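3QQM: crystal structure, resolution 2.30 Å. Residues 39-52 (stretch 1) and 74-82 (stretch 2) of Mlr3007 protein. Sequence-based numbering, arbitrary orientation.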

# COMPACT_ATOMS: atom_id res chain seq x y z
N ARG A 39 0.10 -4.02 -12.01
CA ARG A 39 1.05 -3.09 -11.44
C ARG A 39 2.48 -3.61 -11.50
O ARG A 39 3.36 -2.90 -11.93
CB ARG A 39 0.71 -2.79 -9.99
CG ARG A 39 1.68 -1.77 -9.37
CD ARG A 39 1.17 -1.26 -8.09
NE ARG A 39 1.13 -2.29 -7.06
CZ ARG A 39 0.56 -2.11 -5.87
NH1 ARG A 39 -0.11 -0.99 -5.61
NH2 ARG A 39 0.56 -3.08 -4.96
N LEU A 40 2.71 -4.82 -10.99
CA LEU A 40 4.04 -5.43 -10.98
C LEU A 40 4.64 -5.54 -12.39
O LEU A 40 5.79 -5.15 -12.62
CB LEU A 40 4.00 -6.82 -10.35
CG LEU A 40 5.31 -7.60 -10.38
CD1 LEU A 40 6.39 -6.87 -9.58
CD2 LEU A 40 5.08 -8.99 -9.84
N TYR A 41 3.85 -6.04 -13.33
CA TYR A 41 4.37 -6.19 -14.68
C TYR A 41 4.59 -4.84 -15.35
O TYR A 41 5.58 -4.67 -16.09
CB TYR A 41 3.49 -7.09 -15.52
CG TYR A 41 3.41 -8.51 -15.03
CD1 TYR A 41 4.50 -9.13 -14.49
CD2 TYR A 41 2.30 -9.28 -15.28
CE1 TYR A 41 4.44 -10.45 -14.08
CE2 TYR A 41 2.24 -10.61 -14.90
CZ TYR A 41 3.32 -11.19 -14.30
OH TYR A 41 3.29 -12.50 -13.91
N GLY A 42 3.71 -3.89 -15.08
CA GLY A 42 3.82 -2.55 -15.64
C GLY A 42 5.09 -1.87 -15.11
O GLY A 42 5.87 -1.33 -15.89
N SER A 43 5.31 -1.94 -13.80
CA SER A 43 6.50 -1.34 -13.21
C SER A 43 7.78 -2.01 -13.69
O SER A 43 8.73 -1.34 -14.01
CB SER A 43 6.42 -1.37 -11.68
OG SER A 43 5.32 -0.65 -11.23
N ALA A 44 7.78 -3.33 -13.78
CA ALA A 44 8.98 -4.03 -14.21
C ALA A 44 9.35 -3.55 -15.63
O ALA A 44 10.53 -3.30 -15.95
CB ALA A 44 8.79 -5.51 -14.17
N ALA A 45 8.32 -3.38 -16.46
CA ALA A 45 8.51 -2.92 -17.80
C ALA A 45 9.05 -1.47 -17.82
O ALA A 45 9.96 -1.19 -18.56
CB ALA A 45 7.21 -3.01 -18.58
N GLU A 46 8.49 -0.58 -17.01
CA GLU A 46 8.96 0.81 -17.00
C GLU A 46 10.33 1.02 -16.38
O GLU A 46 11.05 1.96 -16.75
CB GLU A 46 8.03 1.70 -16.19
CG GLU A 46 6.64 1.81 -16.66
CD GLU A 46 5.79 2.63 -15.69
OE1 GLU A 46 6.21 3.79 -15.35
OE2 GLU A 46 4.71 2.10 -15.30
N LEU A 47 10.66 0.20 -15.40
CA LEU A 47 11.91 0.35 -14.65
C LEU A 47 13.08 -0.47 -15.16
O LEU A 47 14.18 -0.34 -14.64
CB LEU A 47 11.64 0.06 -13.16
CG LEU A 47 10.69 1.05 -12.49
CD1 LEU A 47 10.37 0.63 -11.06
CD2 LEU A 47 11.26 2.49 -12.51
N GLY A 48 12.85 -1.33 -16.14
CA GLY A 48 13.90 -2.16 -16.72
C GLY A 48 14.17 -3.45 -15.97
O GLY A 48 15.27 -3.94 -15.97
N PHE A 49 13.18 -3.98 -15.30
CA PHE A 49 13.36 -5.25 -14.58
C PHE A 49 13.08 -6.47 -15.48
O PHE A 49 12.11 -6.49 -16.21
CB PHE A 49 12.42 -5.30 -13.37
CG PHE A 49 12.95 -4.63 -12.16
CD1 PHE A 49 13.35 -3.30 -12.20
CD2 PHE A 49 12.98 -5.30 -10.96
CE1 PHE A 49 13.84 -2.67 -11.06
CE2 PHE A 49 13.45 -4.68 -9.81
CZ PHE A 49 13.87 -3.36 -9.85
N ALA A 50 13.96 -7.47 -15.44
CA ALA A 50 13.68 -8.70 -16.19
C ALA A 50 12.51 -9.28 -15.43
O ALA A 50 12.47 -9.20 -14.20
CB ALA A 50 14.88 -9.65 -16.19
N CYS A 51 11.50 -9.77 -16.14
CA CYS A 51 10.30 -10.32 -15.50
C CYS A 51 9.70 -11.45 -16.33
O CYS A 51 9.18 -11.21 -17.41
CB CYS A 51 9.27 -9.22 -15.34
SG CYS A 51 7.88 -9.69 -14.31
N ASP A 52 9.78 -12.66 -15.81
CA ASP A 52 9.26 -13.84 -16.50
C ASP A 52 7.97 -14.31 -15.79
O ASP A 52 8.02 -14.91 -14.73
CB ASP A 52 10.31 -14.94 -16.50
CG ASP A 52 9.84 -16.20 -17.18
OD1 ASP A 52 8.66 -16.26 -17.59
OD2 ASP A 52 10.65 -17.13 -17.32
N ARG A 74 3.74 -12.26 0.17
CA ARG A 74 4.63 -11.22 -0.31
C ARG A 74 5.41 -11.74 -1.52
O ARG A 74 6.16 -12.71 -1.41
CB ARG A 74 5.63 -10.78 0.77
CG ARG A 74 6.47 -9.57 0.33
CD ARG A 74 7.70 -9.31 1.17
NE ARG A 74 8.63 -10.44 1.11
CZ ARG A 74 8.86 -11.28 2.12
NH1 ARG A 74 8.33 -11.08 3.33
NH2 ARG A 74 9.70 -12.29 1.94
N LEU A 75 5.26 -11.04 -2.64
CA LEU A 75 5.94 -11.36 -3.90
C LEU A 75 6.99 -10.29 -4.13
O LEU A 75 6.67 -9.11 -3.99
CB LEU A 75 4.96 -11.35 -5.06
CG LEU A 75 5.49 -11.73 -6.43
CD1 LEU A 75 5.99 -13.18 -6.46
CD2 LEU A 75 4.41 -11.48 -7.51
N ALA A 76 8.23 -10.68 -4.45
CA ALA A 76 9.31 -9.72 -4.69
C ALA A 76 10.08 -10.05 -5.96
O ALA A 76 10.32 -11.21 -6.26
CB ALA A 76 10.27 -9.66 -3.50
N LEU A 77 10.46 -9.01 -6.69
CA LEU A 77 11.20 -9.14 -7.94
C LEU A 77 12.45 -8.25 -7.97
O LEU A 77 12.37 -7.04 -7.73
CB LEU A 77 10.29 -8.74 -9.09
CG LEU A 77 10.84 -8.83 -10.51
CD1 LEU A 77 11.08 -10.30 -10.91
CD2 LEU A 77 9.87 -8.14 -11.47
N ALA A 78 13.58 -8.86 -8.27
CA ALA A 78 14.84 -8.14 -8.41
C ALA A 78 15.05 -7.83 -9.90
O ALA A 78 14.52 -8.53 -10.77
CB ALA A 78 16.01 -8.97 -7.86
N ARG A 79 15.82 -6.77 -10.17
CA ARG A 79 16.10 -6.31 -11.52
C ARG A 79 16.65 -7.43 -12.44
O ARG A 79 16.41 -7.41 -13.65
CB ARG A 79 17.08 -5.14 -11.46
CG ARG A 79 17.46 -4.53 -12.81
CD ARG A 79 18.49 -3.44 -12.63
NE ARG A 79 18.05 -2.45 -11.65
CZ ARG A 79 17.23 -1.43 -11.92
NH1 ARG A 79 16.72 -1.25 -13.15
NH2 ARG A 79 16.89 -0.58 -10.95
N ASN A 80 17.37 -8.39 -11.88
CA ASN A 80 17.87 -9.49 -12.69
C ASN A 80 16.82 -10.58 -12.99
O ASN A 80 17.12 -11.58 -13.65
CB ASN A 80 19.14 -10.11 -12.07
CG ASN A 80 18.93 -10.67 -10.64
OD1 ASN A 80 17.80 -10.92 -10.18
ND2 ASN A 80 20.03 -10.87 -9.95
N GLY A 81 15.58 -10.37 -12.52
CA GLY A 81 14.49 -11.36 -12.75
C GLY A 81 14.32 -12.35 -11.59
O GLY A 81 13.35 -13.11 -11.59
N ASP A 82 15.24 -12.36 -10.62
CA ASP A 82 15.13 -13.25 -9.44
C ASP A 82 13.86 -12.87 -8.72
O ASP A 82 13.52 -11.66 -8.61
CB ASP A 82 16.35 -13.16 -8.49
CG ASP A 82 17.66 -13.76 -9.09
OD1 ASP A 82 17.61 -14.38 -10.18
OD2 ASP A 82 18.76 -13.61 -8.47
O HOH W 1 17.33 -2.24 -15.55
O HOH W 2 11.66 -13.15 -13.81

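The two stretches meet in a mixed contact: a small leucine-rich core joins the helix to the strand, and the loop that follows the helix is fastened to the turn after the strand by backbone hydrogen bonding, an aromatic ring and two waters. Together they bury 512 Å². The helix and strand run in nearly the same direction, 14° apart, and their axes come no closer than 10.8 Å, a gap that side chains fill.

L40 points toward the strand with its CD2 3.5 Å from CD2 of L75, while its CD1 lies 4.2 Å from CD2 of L77. One helical turn later, the small A44 lets L77 come close to the helix, with A44 CB 3.9 Å from L77 CD2. L77 CD2 also lies 3.8 Å from C51 SG. L77 thus touches both helix and loop, and it has the largest area covered by the partner stretch of any residue here. The alternation of the strand turns L75 and L77 toward the helix and A76 away from it.

The helix ends at L47; the next residue, G48, has a positive phi that suits glycine because a CB would be jammed against the carbonyl O of L47. The chain then brings F49 alongside R79, their CA atoms 4.2 Å apart. Although its CA-to-CB bond points sideways, the F49 ring reaches the other stretch. R79 CA sits over one ring face, 3.6 Å from the ring centroid, in a CH-pi contact, and L77 O lies at the ring edge, 3.3 Å from F49 CE2.

The side chain of R79 extends back to the helix end. Its NH1 donates a weak hydrogen bond to L47 O at 3.1 Å, bent to 131°, and F49 CE1 lies over one face of the guanidinium. Water 1 adds a bridge, accepting from R79 NH1 and donating to G48 O, both at 2.7 Å.

The most nearly linear link is from A50 N to R79 O, 3.0 Å at 172°. Next to it, G81 CA approaches A50 O at 3.3 Å in a CA-H...O contact. G81 closes the type I turn begun at A78, its N bonding A78 O at 2.8 Å; a CB here would lie only 3.3 Å from A50 CB, besides being jammed against the preceding carbonyl. Water 2 completes the join, accepting from D52 N and donating to G81 O, each at 2.8 Å.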